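Local coordinates for protein 4-hydroxy-tetrahydrodipicolinate synthase (Methylacidiphilum fumariolicum SolV, PDB 6T3T) that probably catalyses the condensation of pyruvate with aspartate beta-semialdehyde in the lysine biosynthesis pathway, working as a homotetramer, at residues E113-H118 and V141-D146; H118-A123 and K149-K154; G187-T192 and R213-L218; R220-L223 and E229-Q232. All coordinates share one frame; numbering follows the deposited sequence.

Contact 1: residues E113-H118 and V141-D146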
loop_
_atom_site.group_PDB
_atom_site.type_symbol
_atom_site.label_atom_id
_atom_site.label_comp_id
_atom_site.label_asym_id
_atom_site.label_seq_id
_atom_site.Cartn_x
_atom_site.Cartn_y
_atom_site.Cartn_z
ATOM N N GLU A 113 -5.618 -10.101 -19.310
ATOM C CA GLU A 113 -6.226 -10.727 -20.478
ATOM C C GLU A 113 -7.731 -10.526 -20.479
ATOM O O GLU A 113 -8.336 -10.301 -21.537
ATOM C CB GLU A 113 -5.869 -12.216 -20.516
ATOM C CG GLU A 113 -6.437 -12.986 -21.705
ATOM C CD GLU A 113 -5.964 -12.459 -23.070
ATOM O OE1 GLU A 113 -4.924 -11.757 -23.155
ATOM O OE2 GLU A 113 -6.648 -12.752 -24.079
ATOM N N GLY A 114 -8.356 -10.611 -19.300
ATOM C CA GLY A 114 -9.759 -10.264 -19.193
ATOM C C GLY A 114 -10.042 -8.833 -19.610
ATOM O O GLY A 114 -11.056 -8.553 -20.243
ATOM N N LEU A 115 -9.178 -7.895 -19.210
ATOM C CA LEU A 115 -9.362 -6.505 -19.616
ATOM C C LEU A 115 -9.228 -6.342 -21.127
ATOM O O LEU A 115 -10.020 -5.634 -21.764
ATOM C CB LEU A 115 -8.353 -5.621 -18.885
ATOM C CG LEU A 115 -8.673 -5.430 -17.406
ATOM C CD1 LEU A 115 -7.613 -4.599 -16.725
ATOM C CD2 LEU A 115 -10.036 -4.816 -17.221
ATOM N N PHE A 116 -8.237 -7.005 -21.711
ATOM C CA PHE A 116 -8.047 -6.973 -23.155
ATOM C C PHE A 116 -9.274 -7.511 -23.894
ATOM O O PHE A 116 -9.767 -6.881 -24.837
ATOM C CB PHE A 116 -6.789 -7.766 -23.535
ATOM C CG PHE A 116 -6.563 -7.836 -25.013
ATOM C CD1 PHE A 116 -5.963 -6.779 -25.688
ATOM C CD2 PHE A 116 -6.993 -8.929 -25.746
ATOM C CE1 PHE A 116 -5.777 -6.829 -27.061
ATOM C CE2 PHE A 116 -6.800 -8.976 -27.119
ATOM C CZ PHE A 116 -6.194 -7.927 -27.772
ATOM N N ARG A 117 -9.788 -8.673 -23.477
ATOM C CA ARG A 117 -11.002 -9.205 -24.103
ATOM C C ARG A 117 -12.209 -8.307 -23.863
ATOM O O ARG A 117 -13.052 -8.147 -24.752
ATOM C CB ARG A 117 -11.295 -10.605 -23.587
ATOM C CG ARG A 117 -10.245 -11.623 -23.961
ATOM C CD ARG A 117 -10.590 -12.978 -23.393
ATOM N NE ARG A 117 -9.457 -13.903 -23.485
ATOM C CZ ARG A 117 -9.205 -14.660 -24.542
ATOM N NH1 ARG A 117 -10.014 -14.613 -25.594
ATOM N NH2 ARG A 117 -8.151 -15.461 -24.556
ATOM N N HIS A 118 -12.325 -7.731 -22.660
ATOM C CA HIS A 118 -13.461 -6.868 -22.348
ATOM C C HIS A 118 -13.475 -5.649 -23.266
ATOM O O HIS A 118 -14.471 -5.362 -23.944
ATOM C CB HIS A 118 -13.389 -6.440 -20.882
ATOM C CG HIS A 118 -14.371 -5.386 -20.484
ATOM N ND1 HIS A 118 -15.659 -5.685 -20.092
ATOM C CD2 HIS A 118 -14.239 -4.042 -20.360
ATOM C CE1 HIS A 118 -16.280 -4.567 -19.754
ATOM N NE2 HIS A 118 -15.438 -3.558 -19.899
ATOM N N VAL A 141 -8.432 -2.730 -9.870
ATOM C CA VAL A 141 -7.604 -3.251 -10.950
ATOM C C VAL A 141 -7.049 -2.067 -11.739
ATOM O O VAL A 141 -7.660 -0.996 -11.795
ATOM C CB VAL A 141 -8.431 -4.200 -11.861
ATOM C CG1 VAL A 141 -9.190 -3.407 -12.920
ATOM C CG2 VAL A 141 -7.560 -5.269 -12.483
ATOM N N ASP A 142 -5.884 -2.263 -12.347
ATOM C CA ASP A 142 -5.212 -1.248 -13.148
ATOM C C ASP A 142 -5.152 -1.736 -14.593
ATOM O O ASP A 142 -4.957 -2.929 -14.840
ATOM C CB ASP A 142 -3.797 -0.980 -12.589
ATOM C CG ASP A 142 -3.025 0.105 -13.365
ATOM O OD1 ASP A 142 -3.123 1.316 -13.027
ATOM O OD2 ASP A 142 -2.273 -0.262 -14.297
ATOM N N ILE A 143 -5.338 -0.842 -15.561
ATOM C CA ILE A 143 -5.095 -1.238 -16.941
ATOM C C ILE A 143 -3.599 -1.103 -17.168
ATOM O O ILE A 143 -3.073 0.009 -17.195
ATOM C CB ILE A 143 -5.879 -0.398 -17.954
ATOM C CG1 ILE A 143 -7.355 -0.275 -17.540
ATOM C CG2 ILE A 143 -5.742 -1.044 -19.357
ATOM C CD1 ILE A 143 -8.136 0.732 -18.394
ATOM N N ALA A 144 -2.905 -2.234 -17.268
ATOM C CA ALA A 144 -1.467 -2.203 -17.504
ATOM C C ALA A 144 -1.147 -1.520 -18.834
ATOM O O ALA A 144 -1.935 -1.565 -19.791
ATOM C CB ALA A 144 -0.900 -3.622 -17.511
ATOM N N VAL A 145 0.037 -0.895 -18.871
ATOM C CA VAL A 145 0.533 -0.202 -20.063
ATOM C C VAL A 145 0.566 -1.149 -21.257
ATOM O O VAL A 145 0.186 -0.778 -22.375
ATOM C CB VAL A 145 1.935 0.396 -19.802
ATOM C CG1 VAL A 145 2.571 0.881 -21.101
ATOM C CG2 VAL A 145 1.882 1.537 -18.776
ATOM N N ASP A 146 1.069 -2.370 -21.049
ATOM C CA ASP A 146 1.119 -3.327 -22.145
ATOM C C ASP A 146 -0.279 -3.658 -22.643
ATOM O O ASP A 146 -0.493 -3.797 -23.855
ATOM C CB ASP A 146 1.830 -4.602 -21.696
ATOM C CG ASP A 146 1.709 -5.699 -22.693
ATOM O OD1 ASP A 146 2.492 -5.679 -23.672
ATOM O OD2 ASP A 146 0.808 -6.566 -22.523
#
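Leu115 carries this contact from the helix side, and Val141, Asp142 and Ile143 receive it. Its CD1 methyl does all the close work. CD1 rests 3.7 Å from the backbone O of Asp142. It also lies 4.3 Å from CG1 of Val141 and 4.2 Å from CA of Ile143. Leu115 CG stands anti to the carbonyl carbon (chi1 -73°), and an extended chi2 of 178° carries CD1 out toward the strand-like backbone of 141-143. The Asp142 oxygen it meets accepts a hydrogen bond from the side chain of Gln112, which in turn accepts from the N of Ala144, the N-cap residue of helix 145-154.

The protein is a TIM barrel. This contact joins outer helix 112-125 to the segment between the short helix 136-139 and helix 145-154, of which it includes the first residues. Ile143 lies near the predicted catalytic Tyr133, about 6 Å between side chains.

The other side of the contact is looser and polar. The CB of Asp142 points away from the helix, and OD2 forms a salt bridge with Arg170. On the exposed flank of the helix, Arg117 NE sits 3.1 Å from Glu113 OE2. That oxygen is well out of the guanidinium plane, so the pair attracts by charge alone. Arg117 also packs on Leu269 of a second subunit.

Contact 2: residues H118-A123 and K149-K154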
loop_
_atom_site.group_PDB
_atom_site.type_symbol
_atom_site.label_atom_id
_atom_site.label_comp_id
_atom_site.label_asym_id
_atom_site.label_seq_id
_atom_site.Cartn_x
_atom_site.Cartn_y
_atom_site.Cartn_z
ATOM N N HIS A 118 -12.325 -7.731 -22.660
ATOM C CA HIS A 118 -13.461 -6.868 -22.348
ATOM C C HIS A 118 -13.475 -5.649 -23.266
ATOM O O HIS A 118 -14.471 -5.362 -23.944
ATOM C CB HIS A 118 -13.389 -6.440 -20.882
ATOM C CG HIS A 118 -14.371 -5.386 -20.484
ATOM N ND1 HIS A 118 -15.659 -5.685 -20.092
ATOM C CD2 HIS A 118 -14.239 -4.042 -20.360
ATOM C CE1 HIS A 118 -16.280 -4.567 -19.754
ATOM N NE2 HIS A 118 -15.438 -3.558 -19.899
ATOM N N PHE A 119 -12.377 -4.908 -23.283
ATOM C CA PHE A 119 -12.345 -3.689 -24.081
ATOM C C PHE A 119 -12.355 -4.007 -25.577
ATOM O O PHE A 119 -13.052 -3.329 -26.344
ATOM C CB PHE A 119 -11.134 -2.830 -23.691
ATOM C CG PHE A 119 -11.272 -2.144 -22.325
ATOM C CD1 PHE A 119 -12.255 -1.185 -22.110
ATOM C CD2 PHE A 119 -10.406 -2.440 -21.280
ATOM C CE1 PHE A 119 -12.388 -0.547 -20.873
ATOM C CE2 PHE A 119 -10.532 -1.795 -20.022
ATOM C CZ PHE A 119 -11.544 -0.868 -19.826
ATOM N N SER A 120 -11.676 -5.089 -26.006
ATOM C CA SER A 120 -11.705 -5.438 -27.431
ATOM C C SER A 120 -13.119 -5.768 -27.896
ATOM O O SER A 120 -13.528 -5.353 -28.985
ATOM C CB SER A 120 -10.784 -6.609 -27.743
ATOM O OG SER A 120 -9.438 -6.284 -27.472
ATOM N N ALA A 121 -13.874 -6.502 -27.088
ATOM C CA ALA A 121 -15.230 -6.863 -27.472
ATOM C C ALA A 121 -16.111 -5.629 -27.612
ATOM O O ALA A 121 -16.921 -5.558 -28.533
ATOM C CB ALA A 121 -15.827 -7.834 -26.454
ATOM N N ILE A 122 -15.967 -4.650 -26.698
ATOM C CA ILE A 122 -16.750 -3.412 -26.776
ATOM C C ILE A 122 -16.320 -2.587 -27.982
ATOM O O ILE A 122 -17.157 -2.085 -28.740
ATOM C CB ILE A 122 -16.623 -2.583 -25.482
ATOM C CG1 ILE A 122 -17.052 -3.389 -24.252
ATOM C CG2 ILE A 122 -17.454 -1.267 -25.617
ATOM C CD1 ILE A 122 -16.511 -2.826 -22.906
ATOM N N ALA A 123 -15.007 -2.448 -28.186
ATOM C CA ALA A 123 -14.522 -1.706 -29.341
ATOM C C ALA A 123 -15.049 -2.295 -30.648
ATOM O O ALA A 123 -15.465 -1.553 -31.551
ATOM C CB ALA A 123 -12.995 -1.696 -29.342
ATOM N N LYS A 149 -1.401 -0.906 -24.774
ATOM C CA LYS A 149 -0.712 -0.955 -26.060
ATOM C C LYS A 149 -1.340 -1.995 -26.982
ATOM O O LYS A 149 -1.640 -1.702 -28.145
ATOM C CB LYS A 149 0.776 -1.256 -25.861
ATOM C CG LYS A 149 1.590 -1.155 -27.159
ATOM C CD LYS A 149 3.093 -1.358 -26.908
ATOM C CE LYS A 149 3.533 -2.772 -27.204
ATOM N NZ LYS A 149 5.016 -2.860 -27.404
ATOM N N ARG A 150 -1.600 -3.200 -26.457
ATOM C CA ARG A 150 -2.226 -4.257 -27.261
ATOM C C ARG A 150 -3.618 -3.847 -27.720
ATOM O O ARG A 150 -4.014 -4.112 -28.863
ATOM C CB ARG A 150 -2.331 -5.565 -26.457
ATOM C CG ARG A 150 -1.016 -6.295 -26.171
ATOM C CD ARG A 150 -1.188 -7.413 -25.103
ATOM N NE ARG A 150 -2.156 -8.430 -25.542
ATOM C CZ ARG A 150 -2.836 -9.246 -24.737
ATOM N NH1 ARG A 150 -2.679 -9.188 -23.410
ATOM N NH2 ARG A 150 -3.688 -10.125 -25.267
ATOM N N LEU A 151 -4.382 -3.223 -26.827
ATOM C CA LEU A 151 -5.730 -2.786 -27.174
ATOM C C LEU A 151 -5.700 -1.813 -28.354
ATOM O O LEU A 151 -6.587 -1.837 -29.211
ATOM C CB LEU A 151 -6.420 -2.170 -25.947
ATOM C CG LEU A 151 -6.992 -3.137 -24.884
ATOM C CD1 LEU A 151 -7.532 -2.408 -23.640
ATOM C CD2 LEU A 151 -8.086 -4.091 -25.467
ATOM N N VAL A 152 -4.708 -0.927 -28.395
ATOM C CA VAL A 152 -4.638 0.058 -29.465
ATOM C C VAL A 152 -4.133 -0.573 -30.756
ATOM O O VAL A 152 -4.598 -0.221 -31.847
ATOM C CB VAL A 152 -3.782 1.246 -29.011
ATOM C CG1 VAL A 152 -3.521 2.228 -30.175
ATOM C CG2 VAL A 152 -4.486 1.928 -27.853
ATOM N N GLU A 153 -3.187 -1.515 -30.653
ATOM C CA GLU A 153 -2.760 -2.258 -31.836
ATOM C C GLU A 153 -3.948 -2.915 -32.527
ATOM O O GLU A 153 -4.041 -2.900 -33.759
ATOM C CB GLU A 153 -1.720 -3.319 -31.468
ATOM C CG GLU A 153 -0.309 -2.787 -31.192
ATOM C CD GLU A 153 0.582 -3.836 -30.530
ATOM O OE1 GLU A 153 0.082 -4.949 -30.262
ATOM O OE2 GLU A 153 1.772 -3.563 -30.268
ATOM N N LYS A 154 -4.895 -3.448 -31.753
ATOM C CA LYS A 154 -5.947 -4.287 -32.315
ATOM C C LYS A 154 -7.285 -3.583 -32.484
ATOM O O LYS A 154 -8.154 -4.112 -33.175
ATOM C CB LYS A 154 -6.157 -5.509 -31.415
ATOM C CG LYS A 154 -6.456 -6.811 -32.168
ATOM C CD LYS A 154 -5.152 -7.561 -32.493
ATOM C CE LYS A 154 -4.450 -8.023 -31.230
ATOM N NZ LYS A 154 -2.965 -8.008 -31.393
#
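Leu151 sends both of its methyls against helix 112-125, one to Phe119 and the other mainly to Ser120. The apolar part comes first. CD1 of Leu151 lies 3.6 Å from CB of Phe119 and 3.7 Å from its CD2. It comes to the ring obliquely. The leucine CG is anti to the carbonyl carbon (chi1 -78°), which brings the branch point toward the CB of Phe119, where both methyls can touch it. The Phe119 ring itself leads away from helix 145-154, toward Leu132 of strand 130-134. One ring face is covered by CD2 of His118, 3.8 Å above the plane and over the ring centre.

The polar part is small. Ser120 OG lies 3.3 Å from Leu151 CD2, which is packing of a methyl on an oxygen. The polar needs of that hydroxyl are met elsewhere, by the backbone O of Phe116 and the side chain of Asn155. With Leu151 cut back to an alanine, both methyls go, and a gap is likely to open beside CB of Phe119 and give its ring room to shift.

The backbones come close here, with CA of Ser120 and CA of Leu151 6.5 Å apart. Leu151 also touches Leu132 and Ile158, on neighbouring barrel strands. This is the layered packing of a TIM barrel, in which two neighbouring outer helices meet each other and rest on the parallel strands beneath.

Contact 3: residues G187-T192 and R213-L218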
loop_
_atom_site.group_PDB
_atom_site.type_symbol
_atom_site.label_atom_id
_atom_site.label_comp_id
_atom_site.label_asym_id
_atom_site.label_seq_id
_atom_site.Cartn_x
_atom_site.Cartn_y
_atom_site.Cartn_z
ATOM N N GLY A 187 -7.146 12.267 -15.285
ATOM C CA GLY A 187 -8.388 12.037 -14.601
ATOM C C GLY A 187 -8.410 12.603 -13.203
ATOM O O GLY A 187 -9.315 12.264 -12.428
ATOM N N ASP A 188 -7.452 13.452 -12.840
ATOM C CA ASP A 188 -7.339 13.982 -11.477
ATOM C C ASP A 188 -6.887 15.423 -11.616
ATOM O O ASP A 188 -5.788 15.669 -12.112
ATOM C CB ASP A 188 -6.351 13.152 -10.649
ATOM C CG ASP A 188 -6.093 13.720 -9.245
ATOM O OD1 ASP A 188 -6.659 14.763 -8.843
ATOM O OD2 ASP A 188 -5.306 13.081 -8.524
ATOM N N ASP A 189 -7.747 16.369 -11.217
ATOM C CA ASP A 189 -7.470 17.776 -11.483
ATOM C C ASP A 189 -6.128 18.204 -10.896
ATOM O O ASP A 189 -5.398 18.999 -11.503
ATOM C CB ASP A 189 -8.591 18.653 -10.932
ATOM C CG ASP A 189 -9.819 18.681 -11.824
ATOM O OD1 ASP A 189 -9.729 19.058 -13.008
ATOM O OD2 ASP A 189 -10.890 18.289 -11.326
ATOM N N ALA A 190 -5.788 17.686 -9.708
ATOM C CA ALA A 190 -4.565 18.091 -9.027
ATOM C C ALA A 190 -3.317 17.634 -9.762
ATOM O O ALA A 190 -2.264 18.232 -9.584
ATOM C CB ALA A 190 -4.556 17.534 -7.596
ATOM N N LEU A 191 -3.415 16.612 -10.613
ATOM C CA LEU A 191 -2.262 16.095 -11.336
ATOM C C LEU A 191 -2.245 16.515 -12.800
ATOM O O LEU A 191 -1.334 16.106 -13.526
ATOM C CB LEU A 191 -2.233 14.562 -11.237
ATOM C CG LEU A 191 -2.081 13.982 -9.828
ATOM C CD1 LEU A 191 -2.136 12.462 -9.867
ATOM C CD2 LEU A 191 -0.777 14.420 -9.256
ATOM N N THR A 192 -3.234 17.310 -13.251
ATOM C CA THR A 192 -3.312 17.695 -14.658
ATOM C C THR A 192 -2.012 18.348 -15.117
ATOM O O THR A 192 -1.412 17.918 -16.109
ATOM C CB THR A 192 -4.493 18.636 -14.896
ATOM O OG1 THR A 192 -5.704 17.919 -14.749
ATOM C CG2 THR A 192 -4.459 19.273 -16.280
ATOM N N ARG A 213 -13.824 28.088 -17.157
ATOM C CA ARG A 213 -12.811 28.883 -17.853
ATOM C C ARG A 213 -11.424 28.772 -17.240
ATOM O O ARG A 213 -10.459 28.595 -18.002
ATOM C CB ARG A 213 -13.212 30.355 -17.916
ATOM C CG ARG A 213 -13.709 30.848 -19.238
ATOM C CD ARG A 213 -13.763 32.371 -19.267
ATOM N NE ARG A 213 -13.407 32.878 -20.571
ATOM C CZ ARG A 213 -14.308 33.270 -21.463
ATOM N NH1 ARG A 213 -13.925 33.709 -22.638
ATOM N NH2 ARG A 213 -15.597 33.222 -21.166
ATOM N N PRO A 214 -11.233 28.915 -15.916
ATOM C CA PRO A 214 -9.873 28.758 -15.364
ATOM C C PRO A 214 -9.264 27.372 -15.569
ATOM O O PRO A 214 -8.062 27.262 -15.838
ATOM C CB PRO A 214 -10.080 29.099 -13.882
ATOM C CG PRO A 214 -11.253 30.013 -13.875
ATOM C CD PRO A 214 -12.173 29.360 -14.873
ATOM N N VAL A 215 -10.042 26.303 -15.389
ATOM C CA VAL A 215 -9.503 24.953 -15.558
ATOM C C VAL A 215 -9.087 24.722 -17.004
ATOM O O VAL A 215 -8.023 24.157 -17.277
ATOM C CB VAL A 215 -10.526 23.896 -15.097
ATOM C CG1 VAL A 215 -10.120 22.517 -15.567
ATOM C CG2 VAL A 215 -10.653 23.911 -13.578
ATOM N N SER A 216 -9.958 25.094 -17.950
ATOM C CA SER A 216 -9.616 24.965 -19.365
ATOM C C SER A 216 -8.464 25.890 -19.758
ATOM O O SER A 216 -7.656 25.538 -20.629
ATOM C CB SER A 216 -10.864 25.221 -20.216
ATOM O OG SER A 216 -11.192 26.595 -20.234
ATOM N N ALA A 217 -8.372 27.079 -19.147
ATOM C CA ALA A 217 -7.223 27.942 -19.416
ATOM C C ALA A 217 -5.932 27.293 -18.924
ATOM O O ALA A 217 -4.886 27.394 -19.578
ATOM C CB ALA A 217 -7.404 29.304 -18.756
ATOM N N LEU A 218 -5.999 26.592 -17.794
ATOM C CA LEU A 218 -4.813 25.913 -17.283
ATOM C C LEU A 218 -4.222 24.997 -18.343
ATOM O O LEU A 218 -3.007 25.010 -18.591
ATOM C CB LEU A 218 -5.156 25.150 -16.003
ATOM C CG LEU A 218 -4.016 24.632 -15.104
ATOM C CD1 LEU A 218 -4.467 24.457 -13.659
ATOM C CD2 LEU A 218 -3.533 23.311 -15.609
#
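Thr192 and Leu218 meet through methyls in the last part of a TIM barrel. The segment 187-192 follows strand 183-186 and leads into helix 192-197. Helix 212-223 comes after the final barrel strand, 202-205.

The apolar contact is light. CG2 of Thr192 lies 4.2 Å from CD2 of Leu218, and the two side chains cross at a slant. Thr192 holds CG2 opposite its own backbone N (chi1 -70°, measured to OG1), which aims the methyl at the leucine. Val215, one turn before Leu218, offers CG1 to the carboxylate of Asp189, 4.3 Å from OD1. Both contacts are buried.

The polar groups look elsewhere. Asp189 spends its carboxylate on the residues around the end of strand 202-205: OD2 accepts from the backbone N of Val206 and of Ala207, and OD1 is hydrogen-bonded to Ser205 OG. Three partners thus fix the group; the Val215 methyl adds a light van der Waals contact. The Asp189 side chain is about 8 Å from that of Val204, a predicted pyruvate-binding residue. On the far side of the loop, Ala190 and Leu191 pack on a third subunit.

Within 187-192 the turn is braced by Asp188. It forms an Asx turn: the backbone N of Ala190 donates to Asp188 OD1 at 3.2 Å, meeting the oxygen 54° out of the carboxylate plane.

Contact 4: residues R220-L223 and E229-Q232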
loop_
_atom_site.group_PDB
_atom_site.type_symbol
_atom_site.label_atom_id
_atom_site.label_comp_id
_atom_site.label_asym_id
_atom_site.label_seq_id
_atom_site.Cartn_x
_atom_site.Cartn_y
_atom_site.Cartn_z
ATOM N N ARG A 220 -4.792 24.995 -21.711
ATOM C CA ARG A 220 -4.371 25.763 -22.882
ATOM C C ARG A 220 -3.032 26.455 -22.639
ATOM O O ARG A 220 -2.156 26.420 -23.502
ATOM C CB ARG A 220 -5.441 26.794 -23.263
ATOM C CG ARG A 220 -6.645 26.197 -23.947
ATOM C CD ARG A 220 -7.550 27.278 -24.533
ATOM N NE ARG A 220 -8.213 28.096 -23.511
ATOM C CZ ARG A 220 -9.193 27.669 -22.719
ATOM N NH1 ARG A 220 -9.620 26.412 -22.802
ATOM N NH2 ARG A 220 -9.748 28.491 -21.829
ATOM N N LEU A 221 -2.857 27.077 -21.459
ATOM C CA LEU A 221 -1.595 27.738 -21.127
ATOM C C LEU A 221 -0.415 26.793 -21.289
ATOM O O LEU A 221 0.578 27.125 -21.945
ATOM C CB LEU A 221 -1.637 28.288 -19.699
ATOM C CG LEU A 221 -2.473 29.571 -19.584
ATOM C CD1 LEU A 221 -2.903 29.847 -18.142
ATOM C CD2 LEU A 221 -1.726 30.760 -20.187
ATOM N N TYR A 222 -0.529 25.579 -20.766
ATOM C CA TYR A 222 0.599 24.674 -20.905
ATOM C C TYR A 222 0.789 24.260 -22.362
ATOM O O TYR A 222 1.917 24.261 -22.870
ATOM C CB TYR A 222 0.452 23.445 -19.984
ATOM C CG TYR A 222 1.818 22.866 -19.679
ATOM C CD1 TYR A 222 2.582 23.368 -18.631
ATOM C CD2 TYR A 222 2.379 21.894 -20.493
ATOM C CE1 TYR A 222 3.841 22.894 -18.373
ATOM C CE2 TYR A 222 3.647 21.396 -20.235
ATOM C CZ TYR A 222 4.380 21.912 -19.186
ATOM O OH TYR A 222 5.654 21.448 -18.920
ATOM N N LEU A 223 -0.300 23.938 -23.062
ATOM C CA LEU A 223 -0.146 23.419 -24.422
ATOM C C LEU A 223 0.415 24.464 -25.374
ATOM O O LEU A 223 1.001 24.102 -26.407
ATOM C CB LEU A 223 -1.476 22.877 -24.943
ATOM C CG LEU A 223 -1.919 21.609 -24.224
ATOM C CD1 LEU A 223 -3.297 21.149 -24.703
ATOM C CD2 LEU A 223 -0.892 20.535 -24.488
ATOM N N GLU A 229 2.755 30.610 -16.326
ATOM C CA GLU A 229 1.360 30.999 -16.116
ATOM C C GLU A 229 0.510 29.781 -15.796
ATOM O O GLU A 229 -0.354 29.835 -14.919
ATOM C CB GLU A 229 0.796 31.711 -17.360
ATOM C CG GLU A 229 1.669 32.886 -17.852
ATOM C CD GLU A 229 1.121 33.548 -19.126
ATOM O OE1 GLU A 229 -0.030 33.272 -19.520
ATOM O OE2 GLU A 229 1.859 34.332 -19.750
ATOM N N ALA A 230 0.747 28.654 -16.488
ATOM C CA ALA A 230 0.015 27.443 -16.135
ATOM C C ALA A 230 0.260 27.065 -14.664
ATOM O O ALA A 230 -0.691 26.812 -13.911
ATOM C CB ALA A 230 0.375 26.295 -17.088
ATOM N N ARG A 231 1.522 27.082 -14.225
ATOM C CA ARG A 231 1.835 26.727 -12.838
ATOM C C ARG A 231 1.146 27.670 -11.850
ATOM O O ARG A 231 0.624 27.235 -10.815
ATOM C CB ARG A 231 3.351 26.757 -12.623
ATOM C CG ARG A 231 3.769 26.542 -11.173
ATOM C CD ARG A 231 5.259 26.253 -11.070
ATOM N NE ARG A 231 6.107 27.395 -11.418
ATOM C CZ ARG A 231 7.377 27.279 -11.810
ATOM N NH1 ARG A 231 7.947 26.073 -11.918
ATOM N NH2 ARG A 231 8.088 28.367 -12.089
ATOM N N GLN A 232 1.150 28.968 -12.170
ATOM C CA GLN A 232 0.480 29.987 -11.373
ATOM C C GLN A 232 -1.007 29.668 -11.202
ATOM O O GLN A 232 -1.550 29.770 -10.093
ATOM C CB GLN A 232 0.690 31.336 -12.066
ATOM C CG GLN A 232 0.552 32.567 -11.212
ATOM C CD GLN A 232 0.930 33.850 -11.971
ATOM O OE1 GLN A 232 1.546 33.819 -13.048
ATOM N NE2 GLN A 232 0.544 34.966 -11.418
#
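Leu221 and Ala230 form the centre of this contact, with CB to CB 3.9 Å apart. Ala230 also places its CB at the edge of the Tyr222 ring, near the ring plane and 4.0 Å from CD1. Glu229 crosses Leu221 at about a right angle, and its OE1 lies 3.1 Å from Leu221 CD2. The same methyl also touches the glutamate CB, which is 3.9 Å from CD2.

The small Ala230 lets the helices approach closely, with CA of Leu221 and CA of Ala230 only 5.3 Å apart. Shortening Leu221 to an alanine removes CD1 and CD2 and would probably open a gap beside Glu229, costing it part of its apolar packing, while the contact to Ala230 CB could remain.

Further out, Leu221 leans on Lys226 and Leu233, and the Tyr222 ring packs on helix 192-197 through Leu193, Leu196 and Ser197. Tyr222 also touches Pro227 of a third subunit. The two segments lie on consecutive helices, 212-223 and 227-243, joined by a short turn in a helical hairpin. Across this pair the contact is made by methyl groups, an aromatic edge and a carboxylate oxygen, so it rests on close fit rather than on polar bonds.

In the fold
The four contacts form two pairs on one TIM barrel. Contacts 1 and 2 both use helices 112-125 and 145-154, share His118, and have centres 9 Å apart. Their segments alternate along the chain. Glu113 of one forms a salt bridge with Arg150 of the other, and Ile143 packs on Phe119. Contacts 3 and 4 follow in series, share helix 212-223, and have centres 10 Å apart. There Leu218 O touches Ala230 CB. The two pairs are 27 to 33 Å apart between centres and do not touch. One pair thus ties together helices in mid-barrel, and the other joins the barrel's end to helix 227-243, beside a third subunit.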